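Local coordinates for capsule biosynthesis protein capD (Bacillus anthracis, PDB 3G9K) that cleaves the poly-gamma-D-glutamate capsule and, as a transpeptidase, joins the fragments through an amide bond to meso-diaminopimelic acid of the peptidoglycan, at the interface of chains B and A. Numbering follows the deposited sequence. Chains: chain A, Capsule biosynthesis protein capD; chain B, Capsule biosynthesis protein capD.

Contact 1: the interface of chains B and A. Residues chain B 25-26, 55, 59, 63; chain A 2-4, 150, 169, 171.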
loop_
_atom_site.group_PDB
_atom_site.type_symbol
_atom_site.label_atom_id
_atom_site.label_comp_id
_atom_site.label_asym_id
_atom_site.label_seq_id
_atom_site.Cartn_x
_atom_site.Cartn_y
_atom_site.Cartn_z
ATOM N N ALA B 25 8.328 6.747 0.298
ATOM C CA ALA B 25 8.178 5.372 0.873
ATOM C C ALA B 25 8.278 5.348 2.419
ATOM O O ALA B 25 8.810 6.287 3.040
ATOM C CB ALA B 25 9.213 4.392 0.269
ATOM N N SER B 26 7.796 4.261 3.027
ATOM C CA SER B 26 7.692 4.174 4.493
ATOM C C SER B 26 8.998 3.653 5.157
ATOM O O SER B 26 9.042 3.336 6.349
ATOM C CB SER B 26 6.524 3.318 4.914
ATOM O OG SER B 26 6.574 2.067 4.301
ATOM N N LEU B 55 11.914 -3.109 0.582
ATOM C CA LEU B 55 10.846 -3.017 1.567
ATOM C C LEU B 55 10.560 -4.406 2.118
ATOM O O LEU B 55 10.393 -4.561 3.337
ATOM C CB LEU B 55 9.591 -2.364 0.970
ATOM C CG LEU B 55 9.667 -0.838 0.821
ATOM C CD1 LEU B 55 8.476 -0.406 0.005
ATOM C CD2 LEU B 55 9.753 -0.127 2.172
ATOM N N GLU B 59 11.487 -3.696 5.705
ATOM C CA GLU B 59 10.192 -3.404 6.290
ATOM C C GLU B 59 9.332 -4.676 6.257
ATOM O O GLU B 59 8.184 -4.651 5.867
ATOM C CB GLU B 59 9.498 -2.276 5.540
ATOM C CG GLU B 59 8.428 -1.672 6.374
ATOM C CD GLU B 59 7.573 -0.679 5.610
ATOM O OE1 GLU B 59 7.198 -0.979 4.455
ATOM O OE2 GLU B 59 7.286 0.393 6.178
ATOM N N SER B 63 5.323 -6.108 4.111
ATOM C CA SER B 63 5.197 -6.616 2.760
ATOM C C SER B 63 6.365 -7.563 2.522
ATOM O O SER B 63 7.305 -7.608 3.330
ATOM C CB SER B 63 5.227 -5.495 1.718
ATOM O OG SER B 63 6.553 -4.943 1.527
ATOM N N THR A 2 2.242 -1.697 2.776
ATOM C CA THR A 2 3.156 -0.563 2.562
ATOM C C THR A 2 2.740 0.071 1.258
ATOM O O THR A 2 2.369 -0.651 0.342
ATOM C CB THR A 2 4.621 -1.030 2.529
ATOM O OG1 THR A 2 5.506 0.103 2.722
ATOM C CG2 THR A 2 4.931 -1.747 1.215
ATOM N N HIS A 3 2.777 1.410 1.195
ATOM C CA HIS A 3 2.504 2.121 -0.016
ATOM C C HIS A 3 3.715 2.997 -0.409
ATOM O O HIS A 3 4.234 3.715 0.447
ATOM C CB HIS A 3 1.321 3.008 0.099
ATOM C CG HIS A 3 0.898 3.503 -1.224
ATOM N ND1 HIS A 3 1.253 4.741 -1.693
ATOM C CD2 HIS A 3 0.260 2.884 -2.233
ATOM C CE1 HIS A 3 0.848 4.864 -2.938
ATOM N NE2 HIS A 3 0.224 3.756 -3.280
ATOM N N PHE A 4 4.154 2.923 -1.674
ATOM C CA PHE A 4 5.163 3.870 -2.197
ATOM C C PHE A 4 4.724 4.542 -3.534
ATOM O O PHE A 4 3.798 4.105 -4.223
ATOM C CB PHE A 4 6.547 3.183 -2.267
ATOM C CG PHE A 4 6.629 2.108 -3.311
ATOM C CD1 PHE A 4 6.267 0.816 -3.004
ATOM C CD2 PHE A 4 6.965 2.422 -4.643
ATOM C CE1 PHE A 4 6.328 -0.182 -3.952
ATOM C CE2 PHE A 4 7.040 1.457 -5.597
ATOM C CZ PHE A 4 6.703 0.134 -5.263
ATOM N N GLN A 150 1.518 8.057 1.684
ATOM C CA GLN A 150 2.731 8.433 0.977
ATOM C C GLN A 150 2.319 9.006 -0.364
ATOM O O GLN A 150 1.464 8.439 -1.021
ATOM C CB GLN A 150 3.602 7.209 0.722
ATOM C CG GLN A 150 3.967 6.531 1.945
ATOM C CD GLN A 150 5.044 7.245 2.750
ATOM O OE1 GLN A 150 5.934 7.976 2.228
ATOM N NE2 GLN A 150 4.987 7.023 4.020
ATOM N N ARG A 169 4.302 5.986 10.207
ATOM C CA ARG A 169 5.059 4.833 9.683
ATOM C C ARG A 169 6.524 5.197 9.416
ATOM O O ARG A 169 7.239 4.440 8.754
ATOM C CB ARG A 169 4.471 4.385 8.332
ATOM C CG ARG A 169 3.009 3.992 8.352
ATOM C CD ARG A 169 2.747 2.481 8.463
ATOM N NE ARG A 169 1.321 2.251 8.714
ATOM C CZ ARG A 169 0.663 1.112 8.511
ATOM N NH1 ARG A 169 1.281 0.030 8.032
ATOM N NH2 ARG A 169 -0.629 1.072 8.774
ATOM N N GLY A 171 7.351 7.512 7.392
ATOM C CA GLY A 171 7.380 7.802 5.998
ATOM C C GLY A 171 8.174 9.045 5.683
ATOM O O GLY A 171 8.150 10.014 6.430
HETATM O O HOH W 1 6.637 2.383 1.470
HETATM O O HOH W 2 3.525 2.570 3.697
HETATM O O HOH W 3 7.100 1.873 8.265
#
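A:Thr2 opens strand 2-7 of the small chain in an extended conformation and faces B:Ser26 and B:Glu59 of the large chain, where strand 22-25 has just ended and B:Ser26 turns the backbone away. In this gamma-glutamyltransferase-family enzyme, an N-terminal nucleophile hydrolase, the strand begins directly after the nucleophile A:Thr1, and the contact may help fix its position. The A:Thr2 hydroxyl OG1, anti to its backbone N (chi1 -163°), donates a hydrogen bond to carboxylate oxygen B:Glu59 OE1 at 2.7 Å, which accepts through its syn lone pair. The other oxygen, B:Glu59 OE2, accepts from B:Ser26 OG at 2.6 Å, also on the syn side but 18° out of the carboxylate plane. B:Ser26 OG lies 2.7 Å from A:Thr2 OG1, but with one hydrogen each, a bond between them would compete with a carboxylate bond; the structure alone does not show which proton is used. Water 1 is held by B:Ser26 N and OG, A:Thr2 OG1 and A:His3 O. Water 2 joins A:His3 N, 2.9 Å away, to B:Ser26 OG. Water 3 links B:Glu59 OE2 with the carbonyls of B:Ser26 and A:Arg169, the latter a substrate-binding residue. Methyl A:Thr2 CG2 packs against B:Ser63 CB at 3.8 Å and B:Leu55 CD1 at 4.0 Å. The same leucine methyl lies above the rim of the A:Phe4 ring, 3.9 Å from CD1. A:Gln150 OE1, the side-chain carbonyl, comes to 3.3 Å from B:Ala25 N.

Contact 2: the interface of chains B and A. Residues chain B 23-25; chain A 3, 150-151, 164-165, 172-173.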
loop_
_atom_site.group_PDB
_atom_site.type_symbol
_atom_site.label_atom_id
_atom_site.label_comp_id
_atom_site.label_asym_id
_atom_site.label_seq_id
_atom_site.Cartn_x
_atom_site.Cartn_y
_atom_site.Cartn_z
ATOM N N VAL B 23 10.990 9.814 -4.969
ATOM C CA VAL B 23 10.494 8.607 -4.300
ATOM C C VAL B 23 9.853 8.977 -2.963
ATOM O O VAL B 23 10.420 9.761 -2.181
ATOM C CB VAL B 23 11.657 7.607 -4.004
ATOM C CG1 VAL B 23 11.131 6.293 -3.362
ATOM C CG2 VAL B 23 12.468 7.330 -5.279
ATOM N N SER B 24 8.711 8.358 -2.651
ATOM C CA SER B 24 8.077 8.524 -1.334
ATOM C C SER B 24 7.758 7.125 -0.834
ATOM O O SER B 24 7.049 6.401 -1.520
ATOM C CB SER B 24 6.817 9.386 -1.429
ATOM O OG SER B 24 6.151 9.487 -0.177
ATOM N N ALA B 25 8.328 6.747 0.298
ATOM C CA ALA B 25 8.178 5.372 0.873
ATOM C C ALA B 25 8.278 5.348 2.419
ATOM O O ALA B 25 8.810 6.287 3.040
ATOM C CB ALA B 25 9.213 4.392 0.269
ATOM N N HIS A 3 2.777 1.410 1.195
ATOM C CA HIS A 3 2.504 2.121 -0.016
ATOM C C HIS A 3 3.715 2.997 -0.409
ATOM O O HIS A 3 4.234 3.715 0.447
ATOM C CB HIS A 3 1.321 3.008 0.099
ATOM C CG HIS A 3 0.898 3.503 -1.224
ATOM N ND1 HIS A 3 1.253 4.741 -1.693
ATOM C CD2 HIS A 3 0.260 2.884 -2.233
ATOM C CE1 HIS A 3 0.848 4.864 -2.938
ATOM N NE2 HIS A 3 0.224 3.756 -3.280
ATOM N N GLN A 150 1.518 8.057 1.684
ATOM C CA GLN A 150 2.731 8.433 0.977
ATOM C C GLN A 150 2.319 9.006 -0.364
ATOM O O GLN A 150 1.464 8.439 -1.021
ATOM C CB GLN A 150 3.602 7.209 0.722
ATOM C CG GLN A 150 3.967 6.531 1.945
ATOM C CD GLN A 150 5.044 7.245 2.750
ATOM O OE1 GLN A 150 5.934 7.976 2.228
ATOM N NE2 GLN A 150 4.987 7.023 4.020
ATOM N N ALA A 151 2.962 10.092 -0.770
ATOM C CA ALA A 151 2.574 10.796 -1.993
ATOM C C ALA A 151 3.787 11.518 -2.634
ATOM O O ALA A 151 4.781 11.844 -1.947
ATOM C CB ALA A 151 1.510 11.815 -1.658
ATOM N N ALA A 164 5.174 13.912 0.243
ATOM C CA ALA A 164 4.768 13.837 1.626
ATOM C C ALA A 164 4.912 12.414 2.093
ATOM O O ALA A 164 4.763 11.482 1.314
ATOM C CB ALA A 164 3.342 14.306 1.799
ATOM N N GLY A 165 5.240 12.267 3.368
ATOM C CA GLY A 165 5.346 10.959 3.994
ATOM C C GLY A 165 4.587 10.998 5.318
ATOM O O GLY A 165 4.447 12.051 5.933
ATOM N N THR A 172 8.857 9.000 4.556
ATOM C CA THR A 172 9.668 10.110 4.091
ATOM C C THR A 172 9.616 10.156 2.553
ATOM O O THR A 172 8.998 9.317 1.861
ATOM C CB THR A 172 11.184 9.972 4.580
ATOM O OG1 THR A 172 11.777 8.801 4.045
ATOM C CG2 THR A 172 11.290 9.951 6.088
ATOM N N TRP A 173 10.203 11.201 2.010
ATOM C CA TRP A 173 10.304 11.322 0.582
ATOM C C TRP A 173 11.533 12.157 0.215
ATOM O O TRP A 173 12.066 12.921 1.051
ATOM C CB TRP A 173 9.041 11.949 0.015
ATOM C CG TRP A 173 8.948 13.376 0.411
ATOM C CD1 TRP A 173 8.457 13.864 1.580
ATOM C CD2 TRP A 173 9.412 14.518 -0.355
ATOM N NE1 TRP A 173 8.557 15.262 1.592
ATOM C CE2 TRP A 173 9.159 15.677 0.432
ATOM C CE3 TRP A 173 10.014 14.667 -1.632
ATOM C CZ2 TRP A 173 9.470 16.966 -0.007
ATOM C CZ3 TRP A 173 10.335 15.945 -2.070
ATOM C CH2 TRP A 173 10.077 17.082 -1.248
HETATM O O HOH W 4 10.853 6.518 5.222
#
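B:Ser24 CB rests against A:Trp173 CB at 3.7 Å, a small apolar centre where strand 22-25 of the large chain runs antiparallel to strand 172-175 of the small chain. The tryptophan meets its neighbour through its beta-carbon: with CG between the backbone N and the carbonyl carbon (chi1 69°), the indole extends away from the serine. This strand pairing belongs to the sheet of the gamma-glutamyltransferase fold, in which the two chains of the cleaved precursor remain interwoven. Around the centre, B:Ser24 and A:Trp173 form one bridge, and B:Ala25 and A:Thr172 the next. The second bridge is bonded in both directions, B:Ala25 N to A:Thr172 O and A:Thr172 N to B:Ala25 O, each 3.1 Å, the latter nearly straight at 173° at the hydrogen. On the face toward strands 150-155 and 160-164, the B:Ser24 hydroxyl, anti to the backbone N, reaches acceptors on both strands. B:Ser24 OG can donate a hydrogen bond to the side-chain carbonyl A:Gln150 OE1 at 2.8 Å, tilted 17° from that amide plane, and to the backbone carbonyl A:Ala164 O at 2.9 Å. As the hydroxyl has one hydrogen, these two bonds must be alternatives or share it. Weak bonds also relate B:Ser24 OG to A:Ala151 N and O. Farther out, water 4 lies between backbone and side chain, 3.0 Å from B:Ala25 O and 2.7 Å from the hydroxyl A:Thr172 OG1.

The C-alpha centres of contact 1 and contact 2 are about 7 Å apart, and B:Ala25, A:His3 and A:Gln150 belong to both. Large-chain strand 22-25 connects them: contact 2 pairs it with small-chain strand 172-175, and contact 1 takes up its end beside the start of strand 2-7. The centre of contact 1 lies about 6 Å from the nucleophile A:Thr1, that of contact 2 about 12 Å. By holding the same strand, the pairing may brace the polar cluster next to the active site. Because both chains come from one precursor, the joint surface is intrinsic to the mature enzyme.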